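Local coordinates for protein ornithine carbamoyltransferase (Giardia intestinalis, PDB 3GRF) that probably catalyses the transfer of a carbamoyl group from carbamoyl phosphate to ornithine, giving citrulline, as an enzyme of the parasite's arginine degradation pathway, at residues T144-E147 against K148-A152; T110-M113 against M114-M117; T58-S61 against L62-M66. One frame throughout, in Å; residues are numbered along the deposited sequence.

Contact 1: T144-E147 against K148-A152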
ATOM      1  N   THR A 144      -6.709  -1.523  27.500  1.00 24.94           N
ATOM      2  CA  THR A 144      -6.527  -0.177  28.038  1.00 28.60           C
ATOM      3  C   THR A 144      -7.039  -0.109  29.472  1.00 32.92           C
ATOM      4  O   THR A 144      -6.392   0.490  30.339  1.00 25.70           O
ATOM      5  CB  THR A 144      -7.280   0.887  27.151  1.00 33.77           C
ATOM      6  OG1 THR A 144      -6.768   0.845  25.808  1.00 29.63           O
ATOM      7  CG2 THR A 144      -7.154   2.305  27.750  1.00 26.09           C
ATOM      8  N   ILE A 145      -8.204  -0.718  29.722  1.00 25.81           N
ATOM      9  CA  ILE A 145      -8.748  -0.767  31.075  1.00 23.76           C
ATOM     10  C   ILE A 145      -7.742  -1.521  31.994  1.00 22.79           C
ATOM     11  O   ILE A 145      -7.371  -0.999  33.041  1.00 25.40           O
ATOM     12  CB  ILE A 145     -10.174  -1.401  31.104  1.00 23.44           C
ATOM     13  CG1 ILE A 145     -11.196  -0.423  30.503  1.00 23.73           C
ATOM     14  CG2 ILE A 145     -10.636  -1.814  32.531  1.00 24.85           C
ATOM     15  CD1 ILE A 145     -12.524  -1.109  30.013  1.00 25.45           C
ATOM     16  N   LYS A 146      -7.257  -2.697  31.599  1.00 24.26           N
ATOM     17  CA  LYS A 146      -6.298  -3.412  32.478  1.00 28.88           C
ATOM     18  C   LYS A 146      -5.016  -2.650  32.733  1.00 25.32           C
ATOM     19  O   LYS A 146      -4.470  -2.677  33.843  1.00 33.74           O
ATOM     20  CB  LYS A 146      -5.924  -4.809  31.936  1.00 28.08           C
ATOM     21  CG  LYS A 146      -4.707  -5.420  32.735  1.00 23.98           C
ATOM     22  CD  LYS A 146      -4.639  -6.929  32.518  1.00 21.74           C
ATOM     23  CE  LYS A 146      -3.640  -7.569  33.460  1.00 31.86           C
ATOM     24  NZ  LYS A 146      -3.554  -8.994  33.020  1.00 31.23           N
ATOM     25  N   GLU A 147      -4.489  -2.059  31.673  1.00 34.98           N
ATOM     26  CA  GLU A 147      -3.307  -1.214  31.690  1.00 32.34           C
ATOM     27  C   GLU A 147      -3.437  -0.048  32.635  1.00 33.03           C
ATOM     28  O   GLU A 147      -2.604   0.159  33.482  1.00 27.05           O
ATOM     29  CB  GLU A 147      -3.087  -0.641  30.296  1.00 36.57           C
ATOM     30  CG  GLU A 147      -1.727  -0.037  30.114  1.00 28.61           C
ATOM     31  CD  GLU A 147      -1.529   0.503  28.721  1.00 34.47           C
ATOM     32  OE1 GLU A 147      -2.463   1.132  28.187  1.00 42.18           O
ATOM     33  OE2 GLU A 147      -0.437   0.317  28.167  1.00 36.59           O
ATOM     34  N   LYS A 148      -4.472   0.756  32.441  1.00 28.50           N
ATOM     35  CA  LYS A 148      -4.703   1.917  33.299  1.00 32.54           C
ATOM     36  C   LYS A 148      -4.841   1.570  34.784  1.00 42.75           C
ATOM     37  O   LYS A 148      -4.114   2.117  35.608  1.00 43.68           O
ATOM     38  CB  LYS A 148      -5.925   2.735  32.826  1.00 34.58           C
ATOM     39  CG  LYS A 148      -5.694   3.368  31.496  1.00 26.35           C
ATOM     40  CD  LYS A 148      -4.530   4.375  31.557  1.00 31.68           C
ATOM     41  CE  LYS A 148      -3.882   4.555  30.170  1.00 34.15           C
ATOM     42  NZ  LYS A 148      -2.704   5.484  30.198  1.00 34.44           N
ATOM     43  N   PHE A 149      -5.760   0.657  35.112  1.00 38.00           N
ATOM     44  CA  PHE A 149      -6.023   0.305  36.504  1.00 33.88           C
ATOM     45  C   PHE A 149      -4.858  -0.402  37.183  1.00 34.11           C
ATOM     46  O   PHE A 149      -4.617  -0.190  38.359  1.00 38.68           O
ATOM     47  CB  PHE A 149      -7.325  -0.477  36.600  1.00 31.65           C
ATOM     48  CG  PHE A 149      -8.539   0.397  36.433  1.00 34.97           C
ATOM     49  CD1 PHE A 149      -9.348   0.274  35.324  1.00 33.72           C
ATOM     50  CD2 PHE A 149      -8.845   1.372  37.379  1.00 37.20           C
ATOM     51  CE1 PHE A 149     -10.492   1.092  35.166  1.00 40.34           C
ATOM     52  CE2 PHE A 149      -9.970   2.192  37.236  1.00 43.87           C
ATOM     53  CZ  PHE A 149     -10.810   2.052  36.122  1.00 32.94           C
ATOM     54  N   THR A 150      -4.102  -1.196  36.430  1.00 32.57           N
ATOM     55  CA  THR A 150      -2.910  -1.875  36.967  1.00 35.08           C
ATOM     56  C   THR A 150      -1.821  -0.888  37.400  1.00 37.28           C
ATOM     57  O   THR A 150      -1.128  -1.123  38.397  1.00 41.11           O
ATOM     58  CB  THR A 150      -2.335  -2.892  35.965  1.00 38.09           C
ATOM     59  OG1 THR A 150      -3.219  -4.006  35.871  1.00 42.20           O
ATOM     60  CG2 THR A 150      -0.974  -3.397  36.381  1.00 39.98           C
ATOM     61  N   ALA A 151      -1.669   0.209  36.661  1.00 39.80           N
ATOM     62  CA  ALA A 151      -0.613   1.179  36.953  1.00 48.21           C
ATOM     63  C   ALA A 151      -0.948   2.050  38.174  1.00 49.58           C
ATOM     64  O   ALA A 151      -0.062   2.432  38.954  1.00 49.71           O
ATOM     65  CB  ALA A 151      -0.327   2.037  35.719  1.00 46.11           C
ATOM     66  N   ALA A 152      -2.237   2.343  38.314  1.00 52.83           N
ATOM     67  CA  ALA A 152      -2.845   2.932  39.508  1.00 48.11           C
ATOM     68  C   ALA A 152      -2.991   1.991  40.721  1.00 48.34           C
ATOM     69  O   ALA A 152      -3.464   2.428  41.766  1.00 46.15           O
ATOM     70  CB  ALA A 152      -4.218   3.489  39.137  1.00 49.51           C
TER
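With Thr150 OG1 turned beside its own backbone N (chi1 -71°) and Lys146 CG running anti to its N (chi1 169°), the two side chains lie alongside each other one helical turn apart, and the hydroxyl comes back to the carbonyl of Lys146. Thr150 OG1 donates to Lys146 O at 2.7 Å, while the backbone N of Thr150 reaches the same oxygen at 3.0 Å. The two donors approach from opposite faces of the carbonyl plane, and the threonine hydroxyl is satisfied within the helix. Ile145 and Phe149 form the apolar pair of the same turn: the CG2 branch of Ile145 lies 3.7 Å from Phe149 CD1, and Ile145 O sits at the ring edge, near its plane. That oxygen also takes an almost straight bond from Phe149 N. These i to i+4 pairs belong to the last turns of helix 135-151, which leads from the carbamoyl phosphate-binding domain toward the ornithine-binding one. Ile145 and Phe149 rest on Val237 of strand 237-240, with Met280 and Ile278 of strand 278-281 alongside. On another side, the aliphatic part of Lys146 packs on Ile25 and Leu29 of helix 18-33 and its NZ forms a salt bridge with Asp26; Glu147 likewise pairs with Lys32. Thr144 CG2 meets Lys148 CG more loosely, at 4.2 Å, beside the backbone hydrogen bond of 2.9 Å from Lys148 N to Thr144 O. Beyond CG the lysine bends at chi2, and its NZ pairs with Asp305. Toward the C-terminal end the bonding slackens, Ala151 N reaching Glu147 O only weakly at 3.3 Å.

Contact 2: T110-M113 against M114-M117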
ATOM      1  N   THR A 110     -22.361  -4.452   6.148  1.00 60.18           N
ATOM      2  CA  THR A 110     -23.240  -5.315   6.949  1.00 61.07           C
ATOM      3  C   THR A 110     -22.561  -6.584   7.439  1.00 57.86           C
ATOM      4  O   THR A 110     -21.601  -7.061   6.830  1.00 53.12           O
ATOM      5  CB  THR A 110     -24.478  -5.752   6.164  1.00 68.27           C
ATOM      6  OG1 THR A 110     -24.066  -6.492   5.004  1.00 69.55           O
ATOM      7  CG2 THR A 110     -25.348  -4.531   5.778  1.00 66.43           C
ATOM      8  N   LYS A 111     -23.090  -7.136   8.532  1.00 51.45           N
ATOM      9  CA  LYS A 111     -22.623  -8.426   9.056  1.00 54.37           C
ATOM     10  C   LYS A 111     -22.765  -9.556   8.047  1.00 53.25           C
ATOM     11  O   LYS A 111     -22.087 -10.585   8.175  1.00 49.30           O
ATOM     12  CB  LYS A 111     -23.278  -8.778  10.402  1.00 55.24           C
ATOM     13  CG  LYS A 111     -24.774  -8.692  10.453  1.00 57.10           C
ATOM     14  CD  LYS A 111     -25.261  -9.061  11.840  1.00 68.43           C
ATOM     15  CE  LYS A 111     -26.645  -8.504  12.094  1.00 69.87           C
ATOM     16  NZ  LYS A 111     -27.567  -8.768  10.934  1.00 73.71           N
ATOM     17  N   GLU A 112     -23.621  -9.315   7.040  1.00 53.16           N
ATOM     18  CA  GLU A 112     -24.019 -10.269   5.968  1.00 53.28           C
ATOM     19  C   GLU A 112     -22.881 -10.600   5.003  1.00 46.30           C
ATOM     20  O   GLU A 112     -22.480 -11.774   4.854  1.00 40.38           O
ATOM     21  CB  GLU A 112     -25.207  -9.704   5.151  1.00 55.85           C
ATOM     22  CG  GLU A 112     -26.401  -9.152   5.979  1.00 62.76           C
ATOM     23  CD  GLU A 112     -26.744 -10.005   7.210  1.00 62.61           C
ATOM     24  OE1 GLU A 112     -27.293  -9.445   8.186  1.00 58.28           O
ATOM     25  OE2 GLU A 112     -26.456 -11.228   7.200  1.00 60.29           O
ATOM     26  N   MET A 113     -22.358  -9.545   4.381  1.00 43.35           N
ATOM     27  CA  MET A 113     -21.149  -9.577   3.553  1.00 46.01           C
ATOM     28  C   MET A 113     -19.932 -10.128   4.292  1.00 44.64           C
ATOM     29  O   MET A 113     -19.128 -10.862   3.721  1.00 52.10           O
ATOM     30  CB  MET A 113     -20.855  -8.169   3.074  1.00 49.12           C
ATOM     31  CG  MET A 113     -22.115  -7.317   2.941  1.00 59.50           C
ATOM     32  SD  MET A 113     -21.820  -5.558   2.706  1.00 64.01           S
ATOM     33  CE  MET A 113     -21.009  -5.527   1.106  1.00 58.06           C
ATOM     34  N   MET A 114     -19.820  -9.774   5.565  1.00 43.66           N
ATOM     35  CA  MET A 114     -18.741 -10.251   6.420  1.00 40.04           C
ATOM     36  C   MET A 114     -18.836 -11.742   6.684  1.00 38.32           C
ATOM     37  O   MET A 114     -17.815 -12.462   6.640  1.00 36.24           O
ATOM     38  CB  MET A 114     -18.736  -9.463   7.741  1.00 40.47           C
ATOM     39  CG  MET A 114     -17.557  -9.774   8.642  1.00 35.27           C
ATOM     40  SD  MET A 114     -16.043  -9.136   7.928  1.00 38.69           S
ATOM     41  CE  MET A 114     -14.974 -10.566   7.988  1.00 33.27           C
ATOM     42  N   ARG A 115     -20.050 -12.194   6.991  1.00 38.92           N
ATOM     43  CA  ARG A 115     -20.372 -13.608   7.208  1.00 37.33           C
ATOM     44  C   ARG A 115     -20.257 -14.456   5.963  1.00 36.21           C
ATOM     45  O   ARG A 115     -19.818 -15.600   6.042  1.00 37.14           O
ATOM     46  CB  ARG A 115     -21.804 -13.766   7.705  1.00 43.76           C
ATOM     47  CG  ARG A 115     -21.930 -13.822   9.211  1.00 57.63           C
ATOM     48  CD  ARG A 115     -23.249 -13.184   9.608  1.00 70.25           C
ATOM     49  NE  ARG A 115     -23.383 -12.970  11.049  1.00 68.15           N
ATOM     50  CZ  ARG A 115     -24.496 -12.542  11.641  1.00 74.59           C
ATOM     51  NH1 ARG A 115     -25.580 -12.280  10.918  1.00 68.81           N
ATOM     52  NH2 ARG A 115     -24.528 -12.373  12.962  1.00 71.92           N
ATOM     53  N   GLU A 116     -20.710 -13.902   4.835  1.00 33.07           N
ATOM     54  CA  GLU A 116     -20.593 -14.512   3.518  1.00 34.64           C
ATOM     55  C   GLU A 116     -19.117 -14.768   3.185  1.00 42.15           C
ATOM     56  O   GLU A 116     -18.715 -15.910   2.891  1.00 36.53           O
ATOM     57  CB  GLU A 116     -21.346 -13.592   2.519  1.00 52.48           C
ATOM     58  CG  GLU A 116     -21.182 -13.749   0.983  1.00 57.55           C
ATOM     59  CD  GLU A 116     -21.443 -15.137   0.434  1.00 58.93           C
ATOM     60  OE1 GLU A 116     -21.976 -15.229  -0.689  1.00 65.41           O
ATOM     61  OE2 GLU A 116     -21.079 -16.135   1.088  1.00 71.22           O
ATOM     62  N   MET A 117     -18.292 -13.726   3.311  1.00 37.40           N
ATOM     63  CA  MET A 117     -16.858 -13.840   3.036  1.00 36.01           C
ATOM     64  C   MET A 117     -16.208 -14.880   3.923  1.00 37.78           C
ATOM     65  O   MET A 117     -15.554 -15.804   3.437  1.00 36.87           O
ATOM     66  CB  MET A 117     -16.158 -12.505   3.250  1.00 33.57           C
ATOM     67  CG  MET A 117     -14.688 -12.549   2.872  1.00 44.72           C
ATOM     68  SD  MET A 117     -13.796 -11.086   3.471  1.00 41.83           S
ATOM     69  CE  MET A 117     -14.331  -9.929   2.213  1.00 36.25           C
TER
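Arg115 runs back along the first turn of its helix beside Lys111, and its inner carbons follow the lysine carbonyl. CB lies 3.2 Å from Lys111 O; CG stays close, and CD returns to 3.2 Å from Lys111 O, while the backbone N of Arg115 bonds to it at 2.9 Å. Past NE the chain reaches the lysine side chain, whose methylenes lie over one face of the guanidinium: Lys111 CD is 3.6 Å from Arg115 CZ and 3.4 Å from Arg115 NH1, and Arg115 NH2 also lies against it. Lys111 CG, set between its own backbone N and carbonyl carbon (chi1 51°), stands over that face too, offset toward the rim. The helix, 111-120, is the crossover of a beta-alpha-beta unit between the parallel strands 103-107 and 125-127, with Thr110 at its N-cap position; Met114 and Met117 pack on the sheet, both touching Ala106 of strand 103-107. Arg115 NH1 makes a long salt bridge of 4.0 Å to Glu112 OE2, which lies near the guanidinium edge although the planes are 65° apart. Glu112 OE1 forms a short salt bridge with Lys111 NZ (2.8 Å), nearly along the carboxylate C-O axis. Lys111, Glu112 and Arg115 thus form a salt-bridge network, the glutamate charge probably offsetting the repulsion between Lys111 NZ and Arg115 NH1, 4.0 Å apart. Phe132 adds a further contact to both basic side chains.

Contact 3: T58-S61 against L62-M66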
ATOM      1  N   THR A  58      -8.160   2.137  12.108  1.00 35.35           N
ATOM      2  CA  THR A  58      -8.152   0.708  11.802  1.00 35.98           C
ATOM      3  C   THR A  58      -7.021   0.432  10.815  1.00 32.54           C
ATOM      4  O   THR A  58      -6.217  -0.459  11.034  1.00 29.70           O
ATOM      5  CB  THR A  58      -9.544   0.187  11.352  1.00 36.65           C
ATOM      6  OG1 THR A  58     -10.470   0.377  12.431  1.00 36.09           O
ATOM      7  CG2 THR A  58      -9.515  -1.300  10.997  1.00 32.94           C
ATOM      8  N   ARG A  59      -6.930   1.230   9.762  1.00 26.61           N
ATOM      9  CA  ARG A  59      -5.929   1.005   8.751  1.00 28.57           C
ATOM     10  C   ARG A  59      -4.504   1.153   9.267  1.00 28.96           C
ATOM     11  O   ARG A  59      -3.639   0.324   8.965  1.00 26.81           O
ATOM     12  CB  ARG A  59      -6.115   1.951   7.581  1.00 35.00           C
ATOM     13  CG  ARG A  59      -5.721   1.297   6.287  1.00 44.14           C
ATOM     14  CD  ARG A  59      -4.442   1.861   5.749  1.00 42.09           C
ATOM     15  NE  ARG A  59      -4.775   2.886   4.793  1.00 41.99           N
ATOM     16  CZ  ARG A  59      -4.088   3.160   3.692  1.00 37.88           C
ATOM     17  NH1 ARG A  59      -3.000   2.474   3.357  1.00 31.06           N
ATOM     18  NH2 ARG A  59      -4.524   4.143   2.925  1.00 31.66           N
ATOM     19  N   VAL A  60      -4.240   2.203  10.030  1.00 22.45           N
ATOM     20  CA  VAL A  60      -2.847   2.446  10.457  1.00 25.06           C
ATOM     21  C   VAL A  60      -2.443   1.387  11.465  1.00 26.86           C
ATOM     22  O   VAL A  60      -1.279   0.968  11.503  1.00 24.89           O
ATOM     23  CB  VAL A  60      -2.656   3.894  11.051  1.00 23.08           C
ATOM     24  CG1 VAL A  60      -1.428   4.012  11.966  1.00 27.04           C
ATOM     25  CG2 VAL A  60      -2.582   4.932   9.953  1.00 32.16           C
ATOM     26  N   SER A  61      -3.367   0.981  12.334  1.00 25.78           N
ATOM     27  CA  SER A  61      -2.983   0.028  13.402  1.00 24.97           C
ATOM     28  C   SER A  61      -2.696  -1.357  12.807  1.00 13.94           C
ATOM     29  O   SER A  61      -1.791  -2.068  13.248  1.00 34.49           O
ATOM     30  CB  SER A  61      -4.054  -0.065  14.518  1.00 26.51           C
ATOM     31  OG  SER A  61      -5.300  -0.496  14.014  1.00 28.54           O
ATOM     32  N   LEU A  62      -3.495  -1.721  11.808  1.00 20.03           N
ATOM     33  CA  LEU A  62      -3.396  -2.996  11.082  1.00 23.23           C
ATOM     34  C   LEU A  62      -2.103  -3.101  10.281  1.00 30.22           C
ATOM     35  O   LEU A  62      -1.387  -4.100  10.382  1.00 27.19           O
ATOM     36  CB  LEU A  62      -4.610  -3.112  10.120  1.00 25.54           C
ATOM     37  CG  LEU A  62      -5.712  -4.115  10.469  1.00 29.67           C
ATOM     38  CD1 LEU A  62      -5.691  -4.565  11.918  1.00 28.97           C
ATOM     39  CD2 LEU A  62      -7.103  -3.726  10.008  1.00 24.12           C
ATOM     40  N   GLU A  63      -1.809  -2.052   9.495  1.00 24.52           N
ATOM     41  CA  GLU A  63      -0.668  -2.009   8.605  1.00 32.69           C
ATOM     42  C   GLU A  63       0.632  -1.942   9.461  1.00 31.68           C
ATOM     43  O   GLU A  63       1.612  -2.636   9.191  1.00 33.54           O
ATOM     44  CB  GLU A  63      -0.806  -0.799   7.635  1.00 26.98           C
ATOM     45  CG  GLU A  63      -0.602  -1.179   6.151  1.00 38.20           C
ATOM     46  CD  GLU A  63      -0.999  -0.124   5.137  1.00 29.41           C
ATOM     47  OE1 GLU A  63      -2.151   0.411   5.197  1.00 34.64           O
ATOM     48  OE2 GLU A  63      -0.179   0.138   4.236  1.00 35.50           O
ATOM     49  N   THR A  64       0.607  -1.123  10.515  1.00 32.60           N
ATOM     50  CA  THR A  64       1.716  -1.000  11.454  1.00 29.88           C
ATOM     51  C   THR A  64       1.929  -2.283  12.252  1.00 28.58           C
ATOM     52  O   THR A  64       3.096  -2.674  12.506  1.00 30.08           O
ATOM     53  CB  THR A  64       1.492   0.211  12.404  1.00 24.06           C
ATOM     54  OG1 THR A  64       1.296   1.355  11.613  1.00 27.98           O
ATOM     55  CG2 THR A  64       2.762   0.489  13.286  1.00 20.33           C
ATOM     56  N   ALA A  65       0.822  -2.938  12.649  1.00 27.80           N
ATOM     57  CA  ALA A  65       0.903  -4.170  13.449  1.00 24.81           C
ATOM     58  C   ALA A  65       1.692  -5.181  12.680  1.00 30.70           C
ATOM     59  O   ALA A  65       2.601  -5.797  13.238  1.00 25.72           O
ATOM     60  CB  ALA A  65      -0.482  -4.715  13.824  1.00 31.84           C
ATOM     61  N   MET A  66       1.420  -5.301  11.376  1.00 28.31           N
ATOM     62  CA  MET A  66       2.099  -6.333  10.581  1.00 29.41           C
ATOM     63  C   MET A  66       3.546  -6.040  10.416  1.00 27.81           C
ATOM     64  O   MET A  66       4.359  -6.944  10.511  1.00 25.79           O
ATOM     65  CB  MET A  66       1.445  -6.560   9.211  1.00 27.41           C
ATOM     66  CG  MET A  66       0.025  -7.153   9.253  1.00 29.95           C
ATOM     67  SD  MET A  66      -0.078  -8.850   9.893  1.00 28.16           S
ATOM     68  CE  MET A  66       0.881  -9.673   8.651  1.00 28.06           C
TER
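Arg59 and Glu63, one turn apart, extend the same way from their helix and meet through Arg59 NH1, which donates to Glu63 OE1 at 2.9 Å in a salt bridge. The groups are nearly coplanar, their planes 12° apart, with the carboxylate carbon at the edge of the guanidinium. OE1 is modelled too close to the arginine chain, so its exact place is doubtful. The backbone joins the same pair, Glu63 N bonding to Arg59 O at 3.0 Å.

Val60 O accepts twice, from Thr64 N at 3.0 Å and from Thr64 OG1 at 2.6 Å. OG1 stands beside its own backbone N (chi1 -55°), which turns the buried hydroxyl back to the preceding turn. Thr58 O receives Leu62 N at 3.1 Å, and Ser61 O receives Ala65 N at 2.8 Å. Ser61 OG has Arg57 O as its main partner, with Thr58 O also within reach. Thr58 CG2 and Leu62 CD2 touch at 3.6 Å, adding an apolar patch to the polar pairs. Further partners are Arg310 NH2 for Thr58 OG1, Glu77 of a second subunit for Arg59 NH2, and Tyr75 of the same chain, in a cation-pi contact with Arg59, while a bound nickel ion lies about 4 Å from the side chain of Glu63.

In helix 56-69, the crossover between parallel strands 46-51 and 72-77, Thr58 and Leu62 press on Phe51 of the first strand and Glu63 on Ala73 of the second; Thr64 and Ala65 meet helix 303-322, while Val60 and Thr64 also pack on Met100 of the second subunit.

From the N terminus the chain reaches contact 3 first, then contact 2, then contact 1. Each is local to a single helix, so none closes a long loop, and the three follow in series without nesting or crossing. Contacts 3 and 2 lie in crossover helices of the same four-stranded parallel sheet, after strands 46-51 and 103-107 respectively, with their centres about 22 Å apart. Contact 1, about 23 Å from contact 3 between centres, lies on helix 135-151, where the chain turns toward the five-stranded sheet. Helix 303-322 bears on both contact 3 and contact 1, and a neighbouring subunit reaches contact 3 alone.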